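Uncharacterized protein (Arthrobacter sp., PDB 3KOP) is of unknown function but adopts a cyclophilin-like fold and occurs in an assembly of six protein chains. Local coordinates at residues L139-G142 with D143-W146. Numbering follows the deposited sequence.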
ATOM      1  N   LEU F 139      -5.409  -6.967   4.995  1.00 11.94           N
ATOM      2  CA  LEU F 139      -4.761  -8.259   4.865  1.00 12.21           C
ATOM      3  C   LEU F 139      -3.404  -8.070   4.205  1.00 12.45           C
ATOM      4  O   LEU F 139      -3.168  -8.338   3.002  1.00 12.16           O
ATOM      5  CB  LEU F 139      -5.652  -9.262   4.134  1.00 12.52           C
ATOM      6  CG  LEU F 139      -6.650  -9.999   5.066  1.00 13.63           C
ATOM      7  CD1 LEU F 139      -7.680 -10.761   4.266  1.00 11.01           C
ATOM      8  CD2 LEU F 139      -5.897 -10.971   6.031  1.00 13.80           C
ATOM      9  N   LEU F 140      -2.494  -7.587   5.038  1.00 12.34           N
ATOM     10  CA  LEU F 140      -1.170  -7.141   4.601  1.00 12.95           C
ATOM     11  C   LEU F 140      -0.211  -7.319   5.768  1.00 12.20           C
ATOM     12  O   LEU F 140      -0.530  -6.921   6.883  1.00 11.87           O
ATOM     13  CB  LEU F 140      -1.267  -5.662   4.221  1.00 13.54           C
ATOM     14  CG  LEU F 140      -0.043  -4.829   3.916  1.00 17.47           C
ATOM     15  CD1 LEU F 140       0.792  -5.438   2.881  1.00 18.65           C
ATOM     16  CD2 LEU F 140      -0.482  -3.430   3.464  1.00 20.95           C
ATOM     17  N   ASN F 141       0.935  -7.939   5.506  1.00 12.14           N
ATOM     18  CA  ASN F 141       1.937  -8.191   6.529  1.00 11.62           C
ATOM     19  C   ASN F 141       3.358  -7.965   6.016  1.00 10.99           C
ATOM     20  O   ASN F 141       3.614  -7.823   4.823  1.00 10.42           O
ATOM     21  CB  ASN F 141       1.785  -9.593   7.147  1.00 12.00           C
ATOM     22  CG  ASN F 141       2.163 -10.738   6.183  1.00 12.81           C
ATOM     23  OD1 ASN F 141       3.208 -10.721   5.524  1.00 13.44           O
ATOM     24  ND2 ASN F 141       1.332 -11.777   6.168  1.00 14.89           N
ATOM     25  N   GLY F 142       4.275  -7.880   6.966  1.00  9.92           N
ATOM     26  CA  GLY F 142       5.676  -7.646   6.682  1.00 10.06           C
ATOM     27  C   GLY F 142       6.502  -8.851   6.256  1.00  9.94           C
ATOM     28  O   GLY F 142       7.686  -8.707   6.051  1.00 10.23           O
ATOM     29  N   ASP F 143       5.881 -10.021   6.120  1.00 10.15           N
ATOM     30  CA  ASP F 143       6.524 -11.233   5.583  1.00 10.64           C
ATOM     31  C   ASP F 143       6.471 -11.213   4.060  1.00 10.96           C
ATOM     32  O   ASP F 143       7.501 -11.438   3.394  1.00  9.94           O
ATOM     33  CB  ASP F 143       5.798 -12.512   6.030  1.00 11.02           C
ATOM     34  CG  ASP F 143       5.777 -12.729   7.546  1.00 12.80           C
ATOM     35  OD1 ASP F 143       6.628 -12.191   8.266  1.00 12.31           O
ATOM     36  OD2 ASP F 143       4.920 -13.538   8.026  1.00 16.13           O
ATOM     37  N   THR F 144       5.271 -10.989   3.506  1.00 11.97           N
ATOM     38  CA  THR F 144       5.066 -11.092   2.056  1.00 13.25           C
ATOM     39  C   THR F 144       4.310  -9.931   1.400  1.00 12.66           C
ATOM     40  O   THR F 144       4.311  -9.862   0.183  1.00 12.85           O
ATOM     41  CB  THR F 144       4.343 -12.409   1.632  1.00 14.09           C
ATOM     42  OG1 THR F 144       3.024 -12.430   2.207  1.00 17.73           O
ATOM     43  CG2 THR F 144       5.150 -13.673   2.070  1.00 17.70           C
ATOM     44  N   GLY F 145       3.712  -9.016   2.173  1.00 11.72           N
ATOM     45  CA  GLY F 145       2.869  -7.972   1.570  1.00 12.36           C
ATOM     46  C   GLY F 145       1.413  -8.363   1.691  1.00 11.73           C
ATOM     47  O   GLY F 145       0.988  -8.787   2.756  1.00 11.70           O
ATOM     48  N   TRP F 146       0.663  -8.256   0.598  1.00 11.33           N
ATOM     49  CA  TRP F 146      -0.747  -8.572   0.592  1.00 11.32           C
ATOM     50  C   TRP F 146      -0.988 -10.082   0.708  1.00 12.27           C
ATOM     51  O   TRP F 146      -0.277 -10.872   0.090  1.00 11.96           O
ATOM     52  CB  TRP F 146      -1.416  -8.025  -0.685  1.00 12.01           C
ATOM     53  CG  TRP F 146      -1.387  -6.534  -0.810  1.00 10.53           C
ATOM     54  CD1 TRP F 146      -0.619  -5.796  -1.685  1.00 11.42           C
ATOM     55  CD2 TRP F 146      -2.196  -5.580  -0.095  1.00 10.38           C
ATOM     56  NE1 TRP F 146      -0.883  -4.461  -1.532  1.00 11.79           N
ATOM     57  CE2 TRP F 146      -1.815  -4.294  -0.543  1.00 10.56           C
ATOM     58  CE3 TRP F 146      -3.152  -5.681   0.914  1.00 11.00           C
ATOM     59  CZ2 TRP F 146      -2.426  -3.127  -0.081  1.00 11.54           C
ATOM     60  CZ3 TRP F 146      -3.769  -4.519   1.384  1.00 12.77           C
ATOM     61  CH2 TRP F 146      -3.396  -3.254   0.889  1.00 11.61           C
TER
HETATM   62  O   HOH W   1       2.393 -14.031   4.538  1.00 29.84           O
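The side-chain carbonyl of N141 accepts two backbone N-H groups from the turn ahead of it. T144 N donates to N141 OD1 at 2.9 Å, lying almost in line with the side-chain C=O, whereas D143 N, 2.8 Å from N141 OD1, comes in tilted from the carbonyl plane, and its N-H...O angle is only 135°. Because N141 CG sits between the backbone N and the carbonyl carbon (chi1 70°), the amide folds over the turn instead of standing off it. At the other end of the amide, N141 ND2 donates at 3.0 Å to a water that also hydrogen-bonds T144 OG1, tying the two side chains together across the turn. Behind this Asx turn the backbones of N141 and G145 exchange two hydrogen bonds, N141 N to G145 O and G145 N to N141 O, so residues 142-144 form the three-residue loop of a β-hairpin between strands 140-141 and 145-157 of the cyclophilin-like fold; the centre of the contact lies about 18 Å from the centre of the chain. With an alanine in place of this asparagine, D143 N and T144 N would probably lose their shared acceptor, and the turn could change shape more freely. G145 has a positive phi, and a CB there would jam against the carbonyl O of T144. In the next, non-hydrogen-bonded pair, L140 and W146 share a face of the sheet: L140 CD2 lies over the six-membered ring of W146, 4.0 Å from its centroid, in a CH-π contact. The other methyl, L140 CD1, packs tightly at 3.2 Å from G145 C. L139 O meets the rim of the indole, 3.4 Å from W146 CE3. Further out, the D143 carboxylate accepts a hydrogen bond from N136 and forms a salt bridge with R68, both of a neighbouring subunit. The W146 ring meets W146 of two other subunits, with planes about 70° apart.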